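PDB 3HDQ: UDP-galactopyranose mutase from Deinococcus radiodurans, which probably catalyses the interconversion of UDP-galactopyranose and UDP-galactofuranose, using a bound flavin-adenine dinucleotide as cofactor. Local coordinates for residues G41-E46 / Q375-A380; D358-G363 / L381-R386; H85-H88 / V94-Y97. All coordinates share one frame; numbering follows the deposited sequence.

Contact 1. Residues G41-E46 / Q375-A380. With FAD (flavin-adenine dinucleotide), chain L.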
loop_
_atom_site.group_PDB
_atom_site.type_symbol
_atom_site.label_atom_id
_atom_site.label_comp_id
_atom_site.label_asym_id
_atom_site.label_seq_id
_atom_site.Cartn_x
_atom_site.Cartn_y
_atom_site.Cartn_z
ATOM N N GLY A 41 9.234 13.035 -9.073
ATOM C CA GLY A 41 10.228 11.979 -8.997
ATOM C C GLY A 41 9.879 10.725 -9.787
ATOM O O GLY A 41 10.734 10.147 -10.464
ATOM N N SER A 42 8.622 10.300 -9.698
ATOM C CA SER A 42 8.196 9.025 -10.269
ATOM C C SER A 42 8.187 9.041 -11.790
ATOM O O SER A 42 8.500 8.045 -12.415
ATOM C CB SER A 42 6.812 8.641 -9.749
ATOM O OG SER A 42 6.837 8.501 -8.349
ATOM N N VAL A 43 7.805 10.165 -12.385
ATOM C CA VAL A 43 7.802 10.266 -13.837
ATOM C C VAL A 43 9.238 10.204 -14.340
ATOM O O VAL A 43 9.529 9.517 -15.312
ATOM C CB VAL A 43 7.136 11.561 -14.332
ATOM C CG1 VAL A 43 7.418 11.763 -15.829
ATOM C CG2 VAL A 43 5.641 11.519 -14.085
ATOM N N LEU A 44 10.140 10.914 -13.669
ATOM C CA LEU A 44 11.551 10.866 -14.055
ATOM C C LEU A 44 12.190 9.498 -13.746
ATOM O O LEU A 44 13.034 9.006 -14.498
ATOM C CB LEU A 44 12.329 12.024 -13.432
ATOM C CG LEU A 44 12.193 13.330 -14.226
ATOM C CD1 LEU A 44 12.394 14.561 -13.351
ATOM C CD2 LEU A 44 13.173 13.333 -15.416
ATOM N N ALA A 45 11.756 8.864 -12.665
ATOM C CA ALA A 45 12.242 7.521 -12.372
ATOM C C ALA A 45 11.814 6.559 -13.476
ATOM O O ALA A 45 12.599 5.725 -13.925
ATOM C CB ALA A 45 11.745 7.048 -11.019
ATOM N N GLU A 46 10.571 6.683 -13.925
ATOM C CA GLU A 46 10.057 5.787 -14.964
ATOM C C GLU A 46 10.759 5.999 -16.309
ATOM O O GLU A 46 11.179 5.035 -16.954
ATOM C CB GLU A 46 8.535 5.945 -15.118
ATOM C CG GLU A 46 7.898 4.957 -16.095
ATOM C CD GLU A 46 7.957 5.432 -17.540
ATOM O OE1 GLU A 46 7.804 6.650 -17.784
ATOM O OE2 GLU A 46 8.150 4.589 -18.436
ATOM N N GLN A 375 0.555 19.530 -14.849
ATOM C CA GLN A 375 1.667 20.452 -15.118
ATOM C C GLN A 375 2.975 19.915 -14.571
ATOM O O GLN A 375 4.023 20.078 -15.192
ATOM C CB GLN A 375 1.403 21.831 -14.501
ATOM C CG GLN A 375 0.209 22.560 -15.091
ATOM C CD GLN A 375 -0.118 23.830 -14.331
ATOM O OE1 GLN A 375 -0.537 23.790 -13.169
ATOM N NE2 GLN A 375 0.072 24.967 -14.984
ATOM N N VAL A 376 2.926 19.281 -13.403
ATOM C CA VAL A 376 4.133 18.637 -12.894
ATOM C C VAL A 376 4.561 17.486 -13.808
ATOM O O VAL A 376 5.740 17.370 -14.131
ATOM C CB VAL A 376 4.023 18.186 -11.426
ATOM C CG1 VAL A 376 5.234 17.334 -11.036
ATOM C CG2 VAL A 376 3.930 19.414 -10.517
ATOM N N VAL A 377 3.617 16.655 -14.247
ATOM C CA VAL A 377 3.961 15.602 -15.196
ATOM C C VAL A 377 4.638 16.201 -16.446
ATOM O O VAL A 377 5.688 15.732 -16.885
ATOM C CB VAL A 377 2.746 14.732 -15.595
ATOM C CG1 VAL A 377 3.126 13.782 -16.710
ATOM C CG2 VAL A 377 2.221 13.937 -14.394
ATOM N N ALA A 378 4.052 17.256 -16.996
ATOM C CA ALA A 378 4.606 17.899 -18.188
ATOM C C ALA A 378 6.001 18.442 -17.914
ATOM O O ALA A 378 6.881 18.355 -18.764
ATOM C CB ALA A 378 3.680 19.031 -18.687
ATOM N N GLN A 379 6.191 19.011 -16.726
ATOM C CA GLN A 379 7.509 19.504 -16.328
ATOM C C GLN A 379 8.526 18.361 -16.300
ATOM O O GLN A 379 9.640 18.489 -16.816
ATOM C CB GLN A 379 7.461 20.208 -14.961
ATOM C CG GLN A 379 8.702 21.057 -14.659
ATOM C CD GLN A 379 8.768 21.549 -13.212
ATOM O OE1 GLN A 379 8.436 20.817 -12.274
ATOM N NE2 GLN A 379 9.210 22.797 -13.029
ATOM N N ALA A 380 8.137 17.246 -15.691
ATOM C CA ALA A 380 9.024 16.094 -15.554
ATOM C C ALA A 380 9.404 15.487 -16.914
ATOM O O ALA A 380 10.561 15.126 -17.136
ATOM C CB ALA A 380 8.393 15.039 -14.630
HETATM P PA FAD L . 5.091 16.164 -4.005
HETATM O O1A FAD L . 3.906 15.396 -4.076
HETATM O O2A FAD L . 4.992 17.074 -2.940
HETATM O O5B FAD L . 6.243 15.162 -3.752
HETATM C C5B FAD L . 7.521 15.511 -3.375
HETATM C C4B FAD L . 8.023 14.427 -2.478
HETATM O O4B FAD L . 9.314 14.708 -2.071
HETATM C C3B FAD L . 7.187 14.394 -1.222
HETATM O O3B FAD L . 6.488 13.205 -1.070
HETATM C C2B FAD L . 8.177 14.553 -0.116
HETATM O O2B FAD L . 7.881 13.672 0.898
HETATM C C1B FAD L . 9.484 14.249 -0.785
HETATM N N9A FAD L . 10.604 14.863 -0.078
HETATM C C8A FAD L . 10.789 16.148 0.245
HETATM N N7A FAD L . 11.919 16.287 0.889
HETATM C C5A FAD L . 12.486 15.096 0.998
HETATM C C6A FAD L . 13.656 14.646 1.568
HETATM N N6A FAD L . 14.538 15.478 2.006
HETATM N N1A FAD L . 13.978 13.337 1.524
HETATM C C2A FAD L . 13.143 12.459 0.934
HETATM N N3A FAD L . 11.997 12.900 0.375
HETATM C C4A FAD L . 11.661 14.187 0.411
HETATM N N1 FAD L . -3.480 18.910 -8.359
HETATM C C2 FAD L . -4.375 18.670 -9.325
HETATM O O2 FAD L . -4.043 18.564 -10.467
HETATM N N3 FAD L . -5.659 18.542 -8.979
HETATM C C4 FAD L . -6.039 18.650 -7.683
HETATM O O4 FAD L . -7.174 18.539 -7.363
HETATM C C4X FAD L . -5.122 18.906 -6.732
HETATM N N5 FAD L . -5.516 19.028 -5.448
HETATM C C5X FAD L . -4.597 19.281 -4.495
HETATM C C6 FAD L . -5.006 19.389 -3.188
HETATM C C7 FAD L . -4.085 19.643 -2.212
HETATM C C7M FAD L . -4.508 19.770 -0.807
HETATM C C8 FAD L . -2.764 19.771 -2.531
HETATM C C8M FAD L . -1.807 20.055 -1.435
HETATM C C9 FAD L . -2.355 19.653 -3.843
HETATM C C9A FAD L . -3.269 19.413 -4.838
HETATM N N10 FAD L . -2.884 19.284 -6.141
HETATM C C10 FAD L . -3.825 19.037 -7.075
HETATM C "C1'" FAD L . -1.485 19.535 -6.572
HETATM C "C2'" FAD L . -0.612 18.301 -6.534
HETATM O "O2'" FAD L . -0.569 17.902 -5.211
HETATM C "C3'" FAD L . 0.817 18.561 -6.998
HETATM O "O3'" FAD L . 0.939 18.924 -8.301
HETATM C "C4'" FAD L . 1.581 17.289 -7.064
HETATM O "O4'" FAD L . 0.998 16.475 -6.094
HETATM C "C5'" FAD L . 3.025 17.603 -6.807
HETATM O "O5'" FAD L . 3.924 16.654 -7.246
HETATM P P FAD L . 5.403 16.763 -6.790
HETATM O O1P FAD L . 6.084 15.580 -7.141
HETATM O O2P FAD L . 5.968 17.855 -7.487
HETATM O O3P FAD L . 5.421 17.039 -5.255
#

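Contact 2. Residues D358-G363 / L381-R386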
loop_
_atom_site.group_PDB
_atom_site.type_symbol
_atom_site.label_atom_id
_atom_site.label_comp_id
_atom_site.label_asym_id
_atom_site.label_seq_id
_atom_site.Cartn_x
_atom_site.Cartn_y
_atom_site.Cartn_z
ATOM N N ASP A 358 25.661 18.708 -10.271
ATOM C CA ASP A 358 24.997 17.450 -10.590
ATOM C C ASP A 358 23.632 17.274 -9.928
ATOM O O ASP A 358 23.284 16.175 -9.507
ATOM C CB ASP A 358 25.910 16.281 -10.232
ATOM C CG ASP A 358 26.991 16.065 -11.262
ATOM O OD1 ASP A 358 28.149 16.439 -10.977
ATOM O OD2 ASP A 358 26.671 15.547 -12.359
ATOM N N VAL A 359 22.869 18.357 -9.845
ATOM C CA VAL A 359 21.533 18.302 -9.281
ATOM C C VAL A 359 20.551 19.013 -10.196
ATOM O O VAL A 359 20.794 20.144 -10.618
ATOM C CB VAL A 359 21.480 18.944 -7.883
ATOM C CG1 VAL A 359 20.105 18.759 -7.262
ATOM C CG2 VAL A 359 22.528 18.326 -6.987
ATOM N N THR A 360 19.449 18.347 -10.525
ATOM C CA THR A 360 18.358 19.052 -11.189
ATOM C C THR A 360 17.071 19.089 -10.359
ATOM O O THR A 360 16.667 18.103 -9.743
ATOM C CB THR A 360 18.148 18.651 -12.690
ATOM O OG1 THR A 360 16.761 18.418 -12.952
ATOM C CG2 THR A 360 18.938 17.442 -13.068
ATOM N N PHE A 361 16.465 20.271 -10.330
ATOM C CA PHE A 361 15.321 20.550 -9.485
ATOM C C PHE A 361 14.041 20.491 -10.316
ATOM O O PHE A 361 13.973 21.067 -11.403
ATOM C CB PHE A 361 15.493 21.926 -8.817
ATOM C CG PHE A 361 16.673 22.002 -7.884
ATOM C CD1 PHE A 361 17.969 21.980 -8.379
ATOM C CD2 PHE A 361 16.485 22.078 -6.511
ATOM C CE1 PHE A 361 19.044 22.027 -7.535
ATOM C CE2 PHE A 361 17.566 22.131 -5.654
ATOM C CZ PHE A 361 18.852 22.111 -6.170
ATOM N N VAL A 362 13.040 19.773 -9.808
ATOM C CA VAL A 362 11.793 19.551 -10.542
ATOM C C VAL A 362 10.633 19.443 -9.577
ATOM O O VAL A 362 10.779 18.858 -8.508
ATOM C CB VAL A 362 11.809 18.224 -11.343
ATOM C CG1 VAL A 362 10.646 18.192 -12.330
ATOM C CG2 VAL A 362 13.135 18.031 -12.059
ATOM N N GLY A 363 9.483 20.001 -9.959
ATOM C CA GLY A 363 8.250 19.790 -9.220
ATOM C C GLY A 363 7.750 21.016 -8.486
ATOM O O GLY A 363 8.435 22.042 -8.433
ATOM N N LEU A 381 8.430 15.386 -17.820
ATOM C CA LEU A 381 8.678 14.856 -19.157
ATOM C C LEU A 381 9.643 15.761 -19.896
ATOM O O LEU A 381 10.519 15.282 -20.611
ATOM C CB LEU A 381 7.382 14.728 -19.961
ATOM C CG LEU A 381 6.379 13.701 -19.429
ATOM C CD1 LEU A 381 5.098 13.733 -20.257
ATOM C CD2 LEU A 381 6.991 12.306 -19.423
ATOM N N ALA A 382 9.477 17.069 -19.732
ATOM C CA ALA A 382 10.339 18.025 -20.426
ATOM C C ALA A 382 11.751 18.018 -19.842
ATOM O O ALA A 382 12.723 18.199 -20.564
ATOM C CB ALA A 382 9.738 19.436 -20.383
ATOM N N THR A 383 11.855 17.798 -18.533
ATOM C CA THR A 383 13.156 17.675 -17.893
ATOM C C THR A 383 13.864 16.426 -18.411
ATOM O O THR A 383 15.074 16.443 -18.629
ATOM C CB THR A 383 13.041 17.629 -16.353
ATOM O OG1 THR A 383 12.548 18.881 -15.876
ATOM C CG2 THR A 383 14.385 17.367 -15.709
ATOM N N PHE A 384 13.111 15.348 -18.623
ATOM C CA PHE A 384 13.693 14.108 -19.127
ATOM C C PHE A 384 14.320 14.316 -20.504
ATOM O O PHE A 384 15.455 13.905 -20.736
ATOM C CB PHE A 384 12.663 12.976 -19.170
ATOM C CG PHE A 384 13.167 11.724 -19.844
ATOM C CD1 PHE A 384 14.224 11.006 -19.298
ATOM C CD2 PHE A 384 12.583 11.268 -21.025
ATOM C CE1 PHE A 384 14.691 9.858 -19.913
ATOM C CE2 PHE A 384 13.037 10.119 -21.648
ATOM C CZ PHE A 384 14.095 9.408 -21.095
ATOM N N ARG A 385 13.582 14.953 -21.411
ATOM C CA ARG A 385 14.116 15.273 -22.736
ATOM C C ARG A 385 15.381 16.143 -22.672
ATOM O O ARG A 385 16.290 15.985 -23.485
ATOM C CB ARG A 385 13.052 15.952 -23.601
ATOM C CG ARG A 385 12.090 14.984 -24.266
ATOM C CD ARG A 385 11.041 15.728 -25.093
ATOM N NE ARG A 385 9.751 15.827 -24.409
ATOM C CZ ARG A 385 9.271 16.933 -23.841
ATOM N NH1 ARG A 385 9.969 18.064 -23.874
ATOM N NH2 ARG A 385 8.081 16.910 -23.250
ATOM N N ARG A 386 15.443 17.063 -21.717
ATOM C CA ARG A 386 16.669 17.838 -21.538
ATOM C C ARG A 386 17.827 16.980 -21.005
ATOM O O ARG A 386 18.930 17.056 -21.523
ATOM C CB ARG A 386 16.443 19.069 -20.661
ATOM C CG ARG A 386 15.636 20.159 -21.353
ATOM C CD ARG A 386 15.894 21.513 -20.718
ATOM N NE ARG A 386 15.901 21.405 -19.263
ATOM C CZ ARG A 386 14.812 21.464 -18.499
ATOM N NH1 ARG A 386 13.608 21.640 -19.047
ATOM N NH2 ARG A 386 14.933 21.350 -17.180
#

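Contact 3. Residues H85-H88 / V94-Y97. With FAD (flavin-adenine dinucleotide), chain L.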
loop_
_atom_site.group_PDB
_atom_site.type_symbol
_atom_site.label_atom_id
_atom_site.label_comp_id
_atom_site.label_asym_id
_atom_site.label_seq_id
_atom_site.Cartn_x
_atom_site.Cartn_y
_atom_site.Cartn_z
ATOM N N HIS A 85 -7.569 15.092 -4.576
ATOM C CA HIS A 85 -6.815 15.267 -5.819
ATOM C C HIS A 85 -7.630 14.862 -7.052
ATOM O O HIS A 85 -7.887 13.678 -7.275
ATOM C CB HIS A 85 -5.503 14.492 -5.750
ATOM C CG HIS A 85 -4.491 15.134 -4.856
ATOM N ND1 HIS A 85 -4.732 15.384 -3.522
ATOM C CD2 HIS A 85 -3.247 15.604 -5.109
ATOM C CE1 HIS A 85 -3.679 15.978 -2.991
ATOM N NE2 HIS A 85 -2.765 16.120 -3.932
ATOM N N ILE A 86 -8.053 15.856 -7.831
ATOM C CA ILE A 86 -8.852 15.609 -9.020
ATOM C C ILE A 86 -7.978 15.793 -10.271
ATOM O O ILE A 86 -7.456 16.886 -10.520
ATOM C CB ILE A 86 -10.102 16.547 -9.087
ATOM C CG1 ILE A 86 -11.062 16.312 -7.914
ATOM C CG2 ILE A 86 -10.867 16.325 -10.377
ATOM C CD1 ILE A 86 -10.629 16.917 -6.607
ATOM N N PHE A 87 -7.802 14.734 -11.057
ATOM C CA PHE A 87 -6.934 14.855 -12.220
ATOM C C PHE A 87 -7.617 15.543 -13.397
ATOM O O PHE A 87 -8.744 15.209 -13.760
ATOM C CB PHE A 87 -6.348 13.515 -12.683
ATOM C CG PHE A 87 -5.390 13.673 -13.833
ATOM C CD1 PHE A 87 -4.076 14.053 -13.605
ATOM C CD2 PHE A 87 -5.818 13.510 -15.145
ATOM C CE1 PHE A 87 -3.196 14.241 -14.670
ATOM C CE2 PHE A 87 -4.946 13.687 -16.207
ATOM C CZ PHE A 87 -3.631 14.056 -15.970
ATOM N N HIS A 88 -6.930 16.516 -13.986
ATOM C CA HIS A 88 -7.475 17.228 -15.135
ATOM C C HIS A 88 -6.360 17.764 -16.007
ATOM O O HIS A 88 -5.360 18.254 -15.509
ATOM C CB HIS A 88 -8.396 18.373 -14.696
ATOM C CG HIS A 88 -7.713 19.410 -13.863
ATOM N ND1 HIS A 88 -7.185 20.565 -14.400
ATOM C CD2 HIS A 88 -7.462 19.464 -12.533
ATOM C CE1 HIS A 88 -6.639 21.286 -13.437
ATOM N NE2 HIS A 88 -6.790 20.639 -12.295
ATOM N N VAL A 94 0.192 14.358 -21.849
ATOM C CA VAL A 94 0.206 14.016 -20.422
ATOM C C VAL A 94 -0.863 12.956 -20.184
ATOM O O VAL A 94 -0.604 11.936 -19.548
ATOM C CB VAL A 94 -0.079 15.223 -19.505
ATOM C CG1 VAL A 94 -0.324 14.767 -18.036
ATOM C CG2 VAL A 94 1.064 16.231 -19.586
ATOM N N PHE A 95 -2.060 13.190 -20.717
ATOM C CA PHE A 95 -3.133 12.224 -20.551
ATOM C C PHE A 95 -2.757 10.843 -21.114
ATOM O O PHE A 95 -2.981 9.817 -20.468
ATOM C CB PHE A 95 -4.461 12.733 -21.123
ATOM C CG PHE A 95 -5.610 11.799 -20.874
ATOM C CD1 PHE A 95 -6.086 10.975 -21.884
ATOM C CD2 PHE A 95 -6.187 11.715 -19.614
ATOM C CE1 PHE A 95 -7.130 10.097 -21.646
ATOM C CE2 PHE A 95 -7.221 10.838 -19.365
ATOM C CZ PHE A 95 -7.700 10.028 -20.386
ATOM N N GLU A 96 -2.147 10.809 -22.291
ATOM C CA GLU A 96 -1.757 9.522 -22.859
ATOM C C GLU A 96 -0.603 8.855 -22.092
ATOM O O GLU A 96 -0.607 7.646 -21.873
ATOM C CB GLU A 96 -1.476 9.643 -24.362
ATOM C CG GLU A 96 -2.755 10.004 -25.142
ATOM C CD GLU A 96 -2.631 9.866 -26.647
ATOM O OE1 GLU A 96 -1.521 10.062 -27.188
ATOM O OE2 GLU A 96 -3.659 9.568 -27.287
ATOM N N TYR A 97 0.369 9.645 -21.657
ATOM C CA TYR A 97 1.468 9.111 -20.870
ATOM C C TYR A 97 0.949 8.370 -19.633
ATOM O O TYR A 97 1.255 7.199 -19.416
ATOM C CB TYR A 97 2.417 10.229 -20.466
ATOM C CG TYR A 97 3.433 9.780 -19.463
ATOM C CD1 TYR A 97 4.547 9.057 -19.860
ATOM C CD2 TYR A 97 3.268 10.057 -18.115
ATOM C CE1 TYR A 97 5.469 8.625 -18.946
ATOM C CE2 TYR A 97 4.184 9.632 -17.195
ATOM C CZ TYR A 97 5.289 8.913 -17.613
ATOM O OH TYR A 97 6.215 8.478 -16.688
HETATM P PA FAD L . 5.091 16.164 -4.005
HETATM O O1A FAD L . 3.906 15.396 -4.076
HETATM O O2A FAD L . 4.992 17.074 -2.940
HETATM O O5B FAD L . 6.243 15.162 -3.752
HETATM C C5B FAD L . 7.521 15.511 -3.375
HETATM C C4B FAD L . 8.023 14.427 -2.478
HETATM O O4B FAD L . 9.314 14.708 -2.071
HETATM C C3B FAD L . 7.187 14.394 -1.222
HETATM O O3B FAD L . 6.488 13.205 -1.070
HETATM C C2B FAD L . 8.177 14.553 -0.116
HETATM O O2B FAD L . 7.881 13.672 0.898
HETATM C C1B FAD L . 9.484 14.249 -0.785
HETATM N N9A FAD L . 10.604 14.863 -0.078
HETATM C C8A FAD L . 10.789 16.148 0.245
HETATM N N7A FAD L . 11.919 16.287 0.889
HETATM C C5A FAD L . 12.486 15.096 0.998
HETATM C C6A FAD L . 13.656 14.646 1.568
HETATM N N6A FAD L . 14.538 15.478 2.006
HETATM N N1A FAD L . 13.978 13.337 1.524
HETATM C C2A FAD L . 13.143 12.459 0.934
HETATM N N3A FAD L . 11.997 12.900 0.375
HETATM C C4A FAD L . 11.661 14.187 0.411
HETATM N N1 FAD L . -3.480 18.910 -8.359
HETATM C C2 FAD L . -4.375 18.670 -9.325
HETATM O O2 FAD L . -4.043 18.564 -10.467
HETATM N N3 FAD L . -5.659 18.542 -8.979
HETATM C C4 FAD L . -6.039 18.650 -7.683
HETATM O O4 FAD L . -7.174 18.539 -7.363
HETATM C C4X FAD L . -5.122 18.906 -6.732
HETATM N N5 FAD L . -5.516 19.028 -5.448
HETATM C C5X FAD L . -4.597 19.281 -4.495
HETATM C C6 FAD L . -5.006 19.389 -3.188
HETATM C C7 FAD L . -4.085 19.643 -2.212
HETATM C C7M FAD L . -4.508 19.770 -0.807
HETATM C C8 FAD L . -2.764 19.771 -2.531
HETATM C C8M FAD L . -1.807 20.055 -1.435
HETATM C C9 FAD L . -2.355 19.653 -3.843
HETATM C C9A FAD L . -3.269 19.413 -4.838
HETATM N N10 FAD L . -2.884 19.284 -6.141
HETATM C C10 FAD L . -3.825 19.037 -7.075
HETATM C "C1'" FAD L . -1.485 19.535 -6.572
HETATM C "C2'" FAD L . -0.612 18.301 -6.534
HETATM O "O2'" FAD L . -0.569 17.902 -5.211
HETATM C "C3'" FAD L . 0.817 18.561 -6.998
HETATM O "O3'" FAD L . 0.939 18.924 -8.301
HETATM C "C4'" FAD L . 1.581 17.289 -7.064
HETATM O "O4'" FAD L . 0.998 16.475 -6.094
HETATM C "C5'" FAD L . 3.025 17.603 -6.807
HETATM O "O5'" FAD L . 3.924 16.654 -7.246
HETATM P P FAD L . 5.403 16.763 -6.790
HETATM O O1P FAD L . 6.084 15.580 -7.141
HETATM O O2P FAD L . 5.968 17.855 -7.487
HETATM O O3P FAD L . 5.421 17.039 -5.255
#

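Contact 1. Residues G41-E46 / Q375-A380
V43 and A380 form the centre of an apolar seam between two helices that run the same general way, their axes 35° apart and 9.0 Å from each other at closest. With chi1 at 168°, V43 holds CG1 anti to the backbone N, and this branch packs on A380 CB at 3.6 Å. Its other branch, CG2, meets V377 CG2 at 4.2 Å, the two valines crossing at about a right angle. L44 closes the far side: CG stands 4.2 Å from A380 CB, and CD2 lies 3.6 Å from the carbonyl A380 O. Alanine suits the middle of the seam because its lone methyl lets V43 and L44 come close to the helix backbone.

A second group of contacts joins helix 373-388 to the cofactor. V376 brings CG1 to 3.7 Å from FAD O2P and CG2 to 3.8 Å from FAD O3', packing its forked side chain beside the pyrophosphate and the ribityl chain. A serine here, lacking both methyls, would probably leave a gap beside the phosphate and loosen the fit to the ribityl chain.

No hydrogen bond crosses between the segments; S42 OG turns back to G38 O, and E46 pairs with R100. Polar contacts to FAD come from backbone amides such as A40 N and M373 N. The helices therefore hold each other by shape and hydrophobic burial.

Contact 2. Residues D358-G363 / L381-R386
T383 pushes its side chain from helix 373-388 toward T360 and V362, which point to the same side of their chain because they are two residues apart in extended backbone. The tight part of the contact is this three-residue cluster. T383 CG2 lies 3.8 Å from T360 OG1 and 3.9 Å from V362 CG2; it reaches there because chi1 of -66° sets the methyl anti to the backbone N. The same torsion keeps OG1 beside the backbone N, from where it hydrogen-bonds to Q379 O one turn back in the helix. Threonine thus suits the site twice over: its methyl faces the strand, while its hydroxyl is satisfied within its own helix. T360 and T383 slide past each other in opposite directions, a packing contact and not a hydrogen bond. V362 and T383 meet tip to tip, and V362 also packs on L44 of helix 39-50, so this end is buried.

Beyond T360 the contact gives out, and D358 lies exposed before the strand. F361, between T360 and V362, starts off on the opposite side of the strand and meets F264 edge to face. On the helix, R385 and R386 are exposed; R386 folds back so that T383 CA lies 3.9 Å above one face of its guanidinium, offset toward the rim. G363, by contrast, leads inward to touch FAD: its amide is bound by Q379 OE1, and its backbone angles would jam a CB against the preceding carbonyl.

Strand 359-361 is the outermost strand at its end of a five-stranded parallel sheet, and helix 373-388 follows it and packs back against it. The pair is a beta-alpha unit of the Rossmann-like, FAD-binding fold.

Contact 3. Residues H85-H88 / V94-Y97
F87 points the far end of its ring at helix 92-99, meeting V94 and F95 with neighbouring atoms. Because its CG is anti to the backbone N (chi1 -177°), the ring extends well out from the loop. V94 CG1 comes up to the ring edge, close to its plane, 4.0 Å from F87 CZ. F95 approaches obliquely: F95 CD2 is 4.1 Å from F87 CE2, and F87 lies at the edge of the F95 ring. The two phenylalanines touch without stacking, while F95 stacks instead with W104 and Y214. Apolar side chains suit this seam, where no polar group of either segment meets another.

On the cofactor side the orientations change. The H85 ring lies over the flavin, with FAD C5X 3.7 Å above the centre of the imidazole, and H85 NE2 shares a 3.1 Å hydrogen bond with FAD O2'. Its other nitrogen, ND1, is bound by G83 O, which fixes the rotation of the ring. I86 uses only its backbone for polar contact: I86 N donates to FAD O4 at 2.9 Å, nearly straight at 171°, and I86 O accepts a more bent bond (142°) from FAD N3.

The chemistry is thus divided: apolar van der Waals contact holds F87 against the helix, while complementary backbone donors and acceptors read the pyrimidine rim of the flavin, a pairing probably set mainly by the course of the loop.

In the fold
All three contacts lie in the buried interior, though contact 2 runs out to an exposed edge at D358 and R385. Contacts 1 and 2 share helix 373-388: one side of it packs on helix 39-50, T383 turns toward strand 359-361 and V362, and Q379 ties the two together through its bond to G363. Contact 3 joins the same core from another direction, with V94 packing on V377 and Y97 hydrogen-bonded to E46. Aliphatic groups dominate contact 1, threonine and valine contact 2, and aromatic rings contact 3. All three have residues at FAD: V376 packs beside pyrophosphate and ribityl chain, G363 touches it, H85 covers the flavin and bonds the ribityl, and I86 bonds the flavin rim.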